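Local coordinates for tRNA nucleotidyl transferase-related protein (Thermotoga maritima, PDB 3H38) that is the CCA-adding, C-terminal part of a longer protein and probably builds the CCA end of tRNA from CTP and ATP with magnesium, at residues 269-272 with 276-279; 263-268 with 358-363; 233-238 with 255-260; 287-292 with 348-353. All blocks are in the same frame, centred on the assembly; numbering follows the deposited sequence.

Contact 1 of 4, residues 269-272 with 276-279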
# COMPACT_ATOMS: atom_id res chain seq x y z
N TRP A 269 15.50 -5.94 -3.69
CA TRP A 269 16.77 -5.88 -4.42
C TRP A 269 16.69 -4.82 -5.52
O TRP A 269 17.71 -4.44 -6.08
CB TRP A 269 17.09 -7.24 -5.05
CG TRP A 269 18.44 -7.34 -5.74
CD1 TRP A 269 19.55 -7.95 -5.24
CD2 TRP A 269 18.81 -6.84 -7.03
NE1 TRP A 269 20.59 -7.86 -6.13
CE2 TRP A 269 20.16 -7.18 -7.24
CE3 TRP A 269 18.13 -6.14 -8.03
CZ2 TRP A 269 20.84 -6.85 -8.41
CZ3 TRP A 269 18.81 -5.81 -9.19
CH2 TRP A 269 20.16 -6.16 -9.37
N VAL A 270 15.49 -4.36 -5.84
CA VAL A 270 15.31 -3.37 -6.89
C VAL A 270 15.20 -1.98 -6.30
O VAL A 270 15.70 -1.01 -6.87
CB VAL A 270 14.07 -3.63 -7.75
CG1 VAL A 270 13.83 -2.47 -8.70
CG2 VAL A 270 14.21 -4.92 -8.52
N GLU A 271 14.50 -1.88 -5.17
CA GLU A 271 14.41 -0.62 -4.44
C GLU A 271 15.81 -0.29 -3.92
O GLU A 271 16.16 0.87 -3.70
CB GLU A 271 13.43 -0.73 -3.27
CG GLU A 271 12.00 -0.99 -3.68
CD GLU A 271 11.03 -0.85 -2.52
OE1 GLU A 271 10.04 -0.10 -2.64
OE2 GLU A 271 11.26 -1.50 -1.47
N GLU A 272 16.57 -1.36 -3.71
CA GLU A 272 17.97 -1.31 -3.31
C GLU A 272 18.94 -0.81 -4.35
O GLU A 272 19.68 0.10 -4.13
CB GLU A 272 18.37 -2.75 -2.94
CG GLU A 272 19.73 -2.99 -2.32
CD GLU A 272 20.05 -4.50 -2.19
OE1 GLU A 272 21.06 -4.94 -2.77
OE2 GLU A 272 19.30 -5.24 -1.50
N GLU A 276 12.95 3.88 -5.72
CA GLU A 276 11.60 3.58 -5.27
C GLU A 276 10.81 2.69 -6.22
O GLU A 276 10.87 2.87 -7.42
CB GLU A 276 10.82 4.88 -4.98
CG GLU A 276 11.01 5.47 -3.55
CD GLU A 276 9.89 6.45 -3.08
OE1 GLU A 276 9.65 7.49 -3.74
OE2 GLU A 276 9.28 6.19 -2.02
N VAL A 277 10.06 1.75 -5.68
CA VAL A 277 9.23 0.88 -6.50
C VAL A 277 7.76 1.00 -6.09
O VAL A 277 7.40 0.65 -4.96
CB VAL A 277 9.68 -0.60 -6.38
CG1 VAL A 277 8.51 -1.54 -6.66
CG2 VAL A 277 10.85 -0.89 -7.31
N ASP A 278 6.92 1.50 -6.99
CA ASP A 278 5.49 1.50 -6.75
C ASP A 278 4.96 0.07 -6.82
O ASP A 278 4.84 -0.52 -7.89
CB ASP A 278 4.74 2.40 -7.73
CG ASP A 278 3.24 2.46 -7.46
OD1 ASP A 278 2.59 3.43 -7.90
OD2 ASP A 278 2.71 1.53 -6.81
N ARG A 279 4.63 -0.48 -5.65
CA ARG A 279 4.23 -1.87 -5.56
C ARG A 279 2.90 -2.16 -6.23
O ARG A 279 2.69 -3.26 -6.75
CB ARG A 279 4.19 -2.33 -4.11
CG ARG A 279 5.50 -2.05 -3.43
CD ARG A 279 5.71 -2.93 -2.25
NE ARG A 279 6.91 -2.51 -1.55
CZ ARG A 279 7.27 -2.95 -0.35
NH1 ARG A 279 8.38 -2.49 0.21
NH2 ARG A 279 6.52 -3.86 0.27

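Contact 2 of 4, residues 263-268 with 358-363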
# COMPACT_ATOMS: atom_id res chain seq x y z
N LEU A 263 8.24 -12.08 -7.84
CA LEU A 263 8.05 -10.64 -7.87
C LEU A 263 8.47 -10.05 -6.53
O LEU A 263 9.39 -9.25 -6.47
CB LEU A 263 6.57 -10.34 -8.15
CG LEU A 263 6.06 -8.93 -8.47
CD1 LEU A 263 5.24 -8.35 -7.32
CD2 LEU A 263 7.17 -7.98 -8.93
N PHE A 264 7.80 -10.46 -5.46
CA PHE A 264 8.02 -9.87 -4.14
C PHE A 264 9.42 -10.11 -3.62
O PHE A 264 10.05 -9.19 -3.12
CB PHE A 264 6.95 -10.34 -3.14
CG PHE A 264 5.63 -9.63 -3.32
CD1 PHE A 264 4.52 -10.30 -3.82
CD2 PHE A 264 5.51 -8.26 -3.03
CE1 PHE A 264 3.29 -9.64 -3.99
CE2 PHE A 264 4.30 -7.57 -3.21
CZ PHE A 264 3.18 -8.25 -3.68
N ARG A 265 9.91 -11.34 -3.77
CA ARG A 265 11.28 -11.68 -3.40
C ARG A 265 12.27 -10.67 -3.94
O ARG A 265 13.21 -10.25 -3.25
CB ARG A 265 11.69 -13.09 -3.91
CG ARG A 265 13.16 -13.46 -3.55
CD ARG A 265 13.82 -14.52 -4.49
NE ARG A 265 12.87 -15.58 -4.82
CZ ARG A 265 12.50 -15.95 -6.04
NH1 ARG A 265 11.59 -16.90 -6.17
NH2 ARG A 265 13.05 -15.42 -7.13
N ASN A 266 12.07 -10.27 -5.19
CA ASN A 266 13.06 -9.51 -5.91
C ASN A 266 12.85 -8.02 -5.81
O ASN A 266 13.72 -7.22 -6.17
CB ASN A 266 13.10 -9.96 -7.37
CG ASN A 266 13.78 -11.30 -7.53
OD1 ASN A 266 14.86 -11.52 -7.00
ND2 ASN A 266 13.15 -12.22 -8.26
N ILE A 267 11.69 -7.63 -5.31
CA ILE A 267 11.34 -6.22 -5.26
C ILE A 267 12.30 -5.36 -4.42
O ILE A 267 12.64 -4.24 -4.82
CB ILE A 267 9.86 -6.04 -4.88
CG1 ILE A 267 9.00 -6.12 -6.15
CG2 ILE A 267 9.64 -4.73 -4.11
CD1 ILE A 267 7.51 -6.01 -5.92
N PRO A 268 12.77 -5.88 -3.28
CA PRO A 268 13.61 -5.02 -2.44
C PRO A 268 15.01 -4.88 -3.04
O PRO A 268 15.63 -3.82 -2.90
CB PRO A 268 13.66 -5.78 -1.11
CG PRO A 268 12.70 -6.94 -1.25
CD PRO A 268 12.61 -7.22 -2.70
N GLU A 358 19.79 -19.42 -11.27
CA GLU A 358 20.92 -18.95 -12.05
C GLU A 358 20.55 -17.83 -12.99
O GLU A 358 21.31 -16.87 -13.16
CB GLU A 358 21.53 -20.10 -12.85
CG GLU A 358 22.51 -20.93 -12.06
CD GLU A 358 23.56 -20.08 -11.36
OE1 GLU A 358 23.23 -19.43 -10.34
OE2 GLU A 358 24.73 -20.08 -11.82
N LYS A 359 19.38 -17.95 -13.59
CA LYS A 359 18.90 -16.93 -14.48
C LYS A 359 18.67 -15.60 -13.80
O LYS A 359 18.97 -14.59 -14.36
CB LYS A 359 17.65 -17.38 -15.17
CG LYS A 359 17.85 -18.63 -15.86
CD LYS A 359 16.96 -18.68 -17.03
CE LYS A 359 16.47 -20.09 -17.28
NZ LYS A 359 16.08 -20.30 -18.70
N GLU A 360 18.15 -15.64 -12.60
CA GLU A 360 17.96 -14.43 -11.79
C GLU A 360 19.31 -13.83 -11.42
O GLU A 360 19.57 -12.67 -11.69
CB GLU A 360 17.17 -14.75 -10.52
CG GLU A 360 17.19 -13.69 -9.44
CD GLU A 360 16.44 -14.14 -8.17
OE1 GLU A 360 15.38 -14.80 -8.28
OE2 GLU A 360 16.92 -13.84 -7.05
N GLY A 361 20.17 -14.66 -10.82
CA GLY A 361 21.53 -14.25 -10.49
C GLY A 361 22.29 -13.59 -11.63
O GLY A 361 22.92 -12.55 -11.45
N LEU A 362 22.26 -14.16 -12.82
CA LEU A 362 22.93 -13.56 -13.95
C LEU A 362 22.31 -12.28 -14.43
O LEU A 362 22.93 -11.24 -14.39
CB LEU A 362 22.81 -14.52 -15.12
CG LEU A 362 23.83 -14.70 -16.24
CD1 LEU A 362 23.13 -15.03 -17.50
CD2 LEU A 362 24.74 -13.55 -16.41
N PHE A 363 21.04 -12.35 -14.79
CA PHE A 363 20.25 -11.17 -15.12
C PHE A 363 20.43 -10.04 -14.09
O PHE A 363 20.56 -8.88 -14.48
CB PHE A 363 18.79 -11.58 -15.27
CG PHE A 363 17.86 -10.45 -15.63
CD1 PHE A 363 17.96 -9.82 -16.86
CD2 PHE A 363 16.87 -10.03 -14.74
CE1 PHE A 363 17.10 -8.78 -17.18
CE2 PHE A 363 16.01 -9.00 -15.06
CZ PHE A 363 16.12 -8.38 -16.28

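Contact 3 of 4, residues 233-238 with 255-260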
# COMPACT_ATOMS: atom_id res chain seq x y z
N SER A 233 -1.61 -12.09 1.58
CA SER A 233 -2.86 -11.35 1.37
C SER A 233 -3.40 -11.64 -0.03
O SER A 233 -4.57 -12.01 -0.22
CB SER A 233 -2.61 -9.85 1.48
OG SER A 233 -2.34 -9.45 2.80
N ILE A 234 -2.51 -11.47 -1.00
CA ILE A 234 -2.79 -11.80 -2.37
C ILE A 234 -3.30 -13.24 -2.51
O ILE A 234 -4.29 -13.49 -3.20
CB ILE A 234 -1.55 -11.58 -3.21
CG1 ILE A 234 -1.23 -10.08 -3.26
CG2 ILE A 234 -1.74 -12.18 -4.60
CD1 ILE A 234 -0.01 -9.76 -4.15
N ARG A 235 -2.67 -14.17 -1.82
CA ARG A 235 -3.10 -15.56 -1.97
C ARG A 235 -4.42 -15.71 -1.28
O ARG A 235 -5.24 -16.54 -1.65
CB ARG A 235 -2.06 -16.53 -1.42
CG ARG A 235 -0.72 -16.38 -2.15
CD ARG A 235 0.36 -17.20 -1.50
NE ARG A 235 1.34 -17.69 -2.46
CZ ARG A 235 2.61 -17.94 -2.16
NH1 ARG A 235 3.48 -18.40 -3.09
NH2 ARG A 235 3.02 -17.71 -0.92
N ARG A 236 -4.64 -14.86 -0.29
CA ARG A 236 -5.89 -14.91 0.45
C ARG A 236 -7.02 -14.38 -0.43
O ARG A 236 -8.10 -14.96 -0.47
CB ARG A 236 -5.75 -14.13 1.77
CG ARG A 236 -6.92 -14.31 2.71
CD ARG A 236 -7.25 -15.77 3.01
NE ARG A 236 -7.84 -15.87 4.33
CZ ARG A 236 -8.67 -16.82 4.74
NH1 ARG A 236 -9.14 -16.79 5.98
NH2 ARG A 236 -9.04 -17.80 3.93
N MET A 237 -6.77 -13.30 -1.16
CA MET A 237 -7.73 -12.74 -2.12
C MET A 237 -8.11 -13.81 -3.12
O MET A 237 -9.27 -14.01 -3.44
CB MET A 237 -7.12 -11.56 -2.87
CG MET A 237 -6.97 -10.29 -1.99
SD MET A 237 -6.07 -8.88 -2.75
CE MET A 237 -4.53 -8.95 -1.84
N ALA A 238 -7.10 -14.52 -3.62
CA ALA A 238 -7.34 -15.53 -4.61
C ALA A 238 -8.16 -16.65 -3.97
O ALA A 238 -9.16 -17.09 -4.52
CB ALA A 238 -6.04 -16.02 -5.17
N SER A 255 0.82 -20.77 -12.06
CA SER A 255 1.73 -19.97 -12.89
C SER A 255 1.81 -18.52 -12.42
O SER A 255 2.89 -17.93 -12.32
CB SER A 255 1.27 -20.03 -14.36
OG SER A 255 2.00 -19.16 -15.18
N MET A 256 0.67 -17.92 -12.14
CA MET A 256 0.70 -16.52 -11.71
C MET A 256 1.31 -16.37 -10.33
O MET A 256 2.03 -15.42 -10.07
CB MET A 256 -0.70 -15.88 -11.71
CG MET A 256 -0.63 -14.38 -11.47
SD MET A 256 -2.22 -13.60 -11.77
CE MET A 256 -2.21 -13.53 -13.55
N ASP A 257 1.00 -17.32 -9.45
CA ASP A 257 1.47 -17.31 -8.08
C ASP A 257 3.00 -17.37 -8.01
O ASP A 257 3.63 -16.70 -7.17
CB ASP A 257 0.88 -18.49 -7.34
CG ASP A 257 1.23 -18.49 -5.87
OD1 ASP A 257 2.00 -19.38 -5.44
OD2 ASP A 257 0.76 -17.59 -5.15
N GLU A 258 3.60 -18.14 -8.90
CA GLU A 258 5.05 -18.29 -8.92
C GLU A 258 5.65 -16.97 -9.28
O GLU A 258 6.65 -16.56 -8.69
CB GLU A 258 5.51 -19.36 -9.93
CG GLU A 258 4.94 -20.74 -9.67
CD GLU A 258 5.61 -21.85 -10.51
OE1 GLU A 258 5.49 -23.03 -10.12
OE2 GLU A 258 6.26 -21.53 -11.54
N LYS A 259 5.06 -16.31 -10.27
CA LYS A 259 5.62 -15.06 -10.75
C LYS A 259 5.48 -14.08 -9.63
O LYS A 259 6.37 -13.29 -9.36
CB LYS A 259 4.86 -14.52 -11.95
CG LYS A 259 5.04 -15.30 -13.22
CD LYS A 259 3.96 -14.90 -14.22
CE LYS A 259 4.15 -15.59 -15.58
NZ LYS A 259 3.04 -15.28 -16.52
N MET A 260 4.35 -14.13 -8.97
CA MET A 260 4.08 -13.25 -7.88
C MET A 260 5.05 -13.47 -6.74
O MET A 260 5.57 -12.53 -6.19
CB MET A 260 2.64 -13.42 -7.45
CG MET A 260 1.97 -12.21 -6.94
SD MET A 260 2.06 -10.69 -7.87
CE MET A 260 1.65 -11.21 -9.44

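Contact 4 of 4, residues 287-292 with 348-353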
# COMPACT_ATOMS: atom_id res chain seq x y z
N PHE A 287 -0.61 -9.06 -12.89
CA PHE A 287 -2.05 -9.20 -13.03
C PHE A 287 -2.54 -8.97 -14.44
O PHE A 287 -3.39 -9.70 -14.95
CB PHE A 287 -2.75 -8.22 -12.10
CG PHE A 287 -2.81 -8.70 -10.68
CD1 PHE A 287 -2.55 -10.02 -10.37
CD2 PHE A 287 -3.16 -7.84 -9.66
CE1 PHE A 287 -2.63 -10.48 -9.09
CE2 PHE A 287 -3.26 -8.30 -8.35
CZ PHE A 287 -2.99 -9.61 -8.06
N LEU A 288 -1.97 -7.97 -15.08
CA LEU A 288 -2.52 -7.49 -16.34
C LEU A 288 -1.82 -8.04 -17.61
O LEU A 288 -2.10 -7.60 -18.72
CB LEU A 288 -2.58 -5.96 -16.33
CG LEU A 288 -3.85 -5.26 -15.80
CD1 LEU A 288 -4.62 -6.04 -14.75
CD2 LEU A 288 -3.53 -3.87 -15.30
N GLU A 289 -0.95 -9.02 -17.44
CA GLU A 289 -0.40 -9.69 -18.61
C GLU A 289 -1.51 -10.22 -19.52
O GLU A 289 -2.50 -10.78 -19.04
CB GLU A 289 0.53 -10.82 -18.20
CG GLU A 289 1.86 -10.33 -17.65
CD GLU A 289 2.83 -11.47 -17.33
OE1 GLU A 289 4.03 -11.19 -17.18
OE2 GLU A 289 2.39 -12.64 -17.25
N PHE A 290 -1.34 -10.02 -20.82
CA PHE A 290 -2.17 -10.66 -21.86
C PHE A 290 -3.57 -10.08 -21.97
O PHE A 290 -4.48 -10.72 -22.52
CB PHE A 290 -2.21 -12.17 -21.66
CG PHE A 290 -0.85 -12.81 -21.69
CD1 PHE A 290 -0.32 -13.39 -20.56
CD2 PHE A 290 -0.08 -12.78 -22.86
CE1 PHE A 290 0.93 -13.96 -20.57
CE2 PHE A 290 1.17 -13.34 -22.89
CZ PHE A 290 1.69 -13.93 -21.74
N TYR A 291 -3.72 -8.86 -21.47
CA TYR A 291 -4.99 -8.17 -21.54
C TYR A 291 -5.19 -7.58 -22.93
O TYR A 291 -4.32 -6.91 -23.48
CB TYR A 291 -5.05 -7.05 -20.48
CG TYR A 291 -5.78 -7.41 -19.21
CD1 TYR A 291 -6.79 -6.59 -18.74
CD2 TYR A 291 -5.46 -8.56 -18.49
CE1 TYR A 291 -7.49 -6.91 -17.57
CE2 TYR A 291 -6.15 -8.88 -17.32
CZ TYR A 291 -7.17 -8.04 -16.87
OH TYR A 291 -7.87 -8.33 -15.72
N ASP A 292 -6.35 -7.85 -23.49
CA ASP A 292 -6.77 -7.24 -24.74
C ASP A 292 -7.03 -5.74 -24.53
O ASP A 292 -7.28 -5.30 -23.41
CB ASP A 292 -8.02 -7.95 -25.25
CG ASP A 292 -9.01 -8.30 -24.12
OD1 ASP A 292 -8.58 -8.81 -23.04
OD2 ASP A 292 -10.21 -8.07 -24.33
N ILE A 348 11.29 -3.75 -14.42
CA ILE A 348 12.42 -4.56 -14.01
C ILE A 348 11.92 -5.68 -13.14
O ILE A 348 12.15 -6.86 -13.44
CB ILE A 348 13.47 -3.73 -13.25
CG1 ILE A 348 14.33 -2.92 -14.23
CG2 ILE A 348 14.34 -4.62 -12.39
CD1 ILE A 348 15.43 -2.14 -13.57
N CYS A 349 11.22 -5.31 -12.07
CA CYS A 349 10.57 -6.27 -11.17
C CYS A 349 9.83 -7.32 -11.98
O CYS A 349 9.94 -8.52 -11.73
CB CYS A 349 9.56 -5.55 -10.29
SG CYS A 349 10.23 -4.18 -9.33
N HIS A 350 9.07 -6.83 -12.96
CA HIS A 350 8.27 -7.66 -13.84
C HIS A 350 9.18 -8.67 -14.56
O HIS A 350 8.84 -9.84 -14.67
CB HIS A 350 7.53 -6.75 -14.84
CG HIS A 350 6.50 -7.45 -15.67
ND1 HIS A 350 6.10 -8.75 -15.45
CD2 HIS A 350 5.76 -7.00 -16.72
CE1 HIS A 350 5.18 -9.08 -16.33
NE2 HIS A 350 4.96 -8.04 -17.12
N PHE A 351 10.34 -8.23 -15.02
CA PHE A 351 11.30 -9.20 -15.55
C PHE A 351 11.73 -10.17 -14.46
O PHE A 351 11.79 -11.39 -14.68
CB PHE A 351 12.51 -8.50 -16.18
CG PHE A 351 12.30 -8.12 -17.62
CD1 PHE A 351 12.46 -6.80 -18.04
CD2 PHE A 351 11.93 -9.08 -18.57
CE1 PHE A 351 12.27 -6.45 -19.38
CE2 PHE A 351 11.74 -8.73 -19.90
CZ PHE A 351 11.90 -7.41 -20.31
N LEU A 352 12.00 -9.65 -13.27
CA LEU A 352 12.41 -10.53 -12.19
C LEU A 352 11.31 -11.50 -11.75
O LEU A 352 11.59 -12.54 -11.15
CB LEU A 352 12.95 -9.74 -11.00
CG LEU A 352 14.32 -9.10 -11.24
CD1 LEU A 352 14.50 -7.89 -10.35
CD2 LEU A 352 15.43 -10.11 -11.03
N ALA A 353 10.05 -11.18 -12.05
CA ALA A 353 8.96 -12.08 -11.65
C ALA A 353 9.04 -13.43 -12.37
O ALA A 353 8.46 -14.41 -11.93
CB ALA A 353 7.59 -11.43 -11.86

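Contact 1 of 4, residues 269-272 with 276-279
Val270, near the C-terminal end of helix 254-274, meets Val277 in the short connection that follows, methyl against methyl: Val270 CG1 lies 3.6 Å from Val277 CG2, the two side chains crossing at about a right angle. Both valines are buried. Their compact branched shape suits a place where chain doubles back on itself, since each presents a broad apolar surface without needing a long reach. Val270 and Val277 also lie against helix 345-352, touching Ile348 and Leu352 from one side of the turn and Asn345 and Cys349 from the other, which makes this the closely packed half of the contact.

Glu271 forms the border. With CG opposite the carbonyl carbon (chi1 -64°) and the chain extended beyond it, its aliphatic part passes across Val277, CG coming within 3.6 Å of Val277 CB. The carboxylate is thereby carried on to Arg279, where the grip is slack: the weak salt bridge from Arg279 NH1 to Glu271 OE2 spans 3.5 Å with a bent N-H...O angle of 142°. The two planes are 64° apart and meet obliquely, unlike a flat two-pronged pair. Both charged residues are partly exposed, and long flexible chains fit this side because they can bridge the turn while their ends stay near solvent.

Beyond the contact, Asp278 turns away and caps the next helix, its OD2 receiving weak bonds from Phe280 N and Tyr281 N. The whole is a short loop joining helices 254-274 and 279-287, the second started by an aspartate N-cap, in the all-helical part of this CCA-adding enzyme.

Contact 2 of 4, residues 263-268 with 358-363
Glu360 reaches from helix 357-371 to two neighbouring side chains of helix 254-274, and its OE1 serves both. Arg265 NH2 approaches to 2.7 Å of Glu360 OE1 in a salt bridge. The carboxylate oxygen sits at the guanidinium edge and the planes are nearly coplanar, yet the N-H...O angle of 118° makes the hydrogen bond weak. Asn266 ND2 adds a second weak bond to Glu360 OE1, 3.4 Å long but straighter at 155°, its amide almost perpendicular to the carboxylate. Asn266 OD1 faces Glu360 OE2 at 3.1 Å, two acceptors with no bond, probably offsetting it.

An extended glutamate suits this place, the nearest CA atoms, of Asn266 and Glu360, being 9.1 Å apart. With CG trans to the backbone N (chi1 166°), it covers about half that gap, Arg265 and Asn266 the rest.

Further out, Lys364 pairs with Glu360 OE2, while Leu355 O takes a bond from Arg265 NH2 and Leu352 O a weak one from Asn266 ND2. A leucine in place of Glu360 would probably leave Arg265 and Lys364 without their shared carboxylate and set an apolar end against the Asn266 amide. The native trio forms a polar bridge between two helices, far from the nucleotide site.

Contact 3 of 4, residues 233-238 with 255-260
This is a helix-helix contact, apolar on its buried side and sealed by a salt bridge on its partly exposed side, joining helix 230-239 to the beginning of helix 254-274 in the all-helical region. The first helix lies within the stretch assigned to the probable RNA-binding part of this polymerase family, and Ile234 is about 10 Å, side chain to side chain, from Arg183, which contacts CTP or ATP in nucleotide-bound structures of this protein.

On the inner side, Ile234 and Met260 point toward each other's helix. Ile234 CD1 lies 4.2 Å from Met260 CG, a loose van der Waals contact. Tyr252, in the loop between the helices, touches both side chains, and Met260 also packs on Val283 and Val286 of helix 279-287. A flexible methionine suits this meeting of helices, its unbranched chain bending to follow uneven surroundings.

The outer side is held by Arg235 and Asp257, whose CA atoms are 7.8 Å apart. The arginine's bend at chi3 (148°) brings its NE and NH1 edge to the carboxylate, the side chains crossing at about a right angle. Asp257 has a further partner, the hydroxyl of Tyr252, at OD2, tying in the loop. An alanine at Arg235 would probably leave the Asp257 charge with Tyr252 but without its cationic mate, opening the outer seam between the helices.

The grip is side-on and two-pronged, with two hydrogen bonds: Arg235 NE to Asp257 OD2 (2.8 Å), on its syn lone pair, and Arg235 NH1 to Asp257 OD1 (2.9 Å), tilted 25° from the carboxylate plane.

Contact 4 of 4, residues 287-292 with 348-353
Glu289 and His350 bury all the surface in this contact, about 41 Å² each, and both are buried in the protein as a whole. Glu289 leaves the connection between helices 279-287 and 293-302 with its chain extended beyond CG. His350 comes from helix 345-352 in the opposite direction, its CG held trans to the backbone N (chi1 -171°), which projects the ring across the gap, the CA atoms of Glu289 and His350 being 10.1 Å apart. The carboxylate arrives at the rim of the imidazole, near its plane, with the two flat groups inclined by 40°. The ring is probably modelled turned over, so its atomic detail here is doubtful.

A buried carboxylate needs compensation, and Glu289 finds it nearby: Lys259 of helix 254-274 forms a salt bridge with Glu289 OE2, and the hydroxyl of Tyr354 bonds to OE1. These partners probably favour the charged form and limit rotation of the carboxylate. A histidine suits the opposite position because its flat ring can meet that of His285 and touch Val316 while its edge faces the acid.

The backbone places Glu289 for this reach. It is the second residue of a type II beta turn from Leu288 to Tyr291, closed by a weak bond from Tyr291 N to Leu288 O. Here a type II beta turn between two helices places a buried acid toward the core of the helical region, away from the nucleotide-binding residues.

In the fold
Helix 254-274 runs through contacts 1, 2 and 3, while contact 4 joins the loop after helix 279-287 to helix 345-352 and is tied to contact 3 by the Lys259-Glu289 salt bridge. Contacts 2 and 4 are buried and chiefly polar, each centred on a glutamate that gathers several partners; contacts 1 and 3 are partly buried, pairing an apolar interior with an acid-arginine border. Of those two borders, contact 3 has the firm two-pronged grip and contact 1 a long, weak one. Helix 345-352 brings contacts 1, 2 and 4 together: Val270 packs on Leu352, and Leu263 on Cys349. Contacts 2 and 3 also touch, through Phe264 and Ile234.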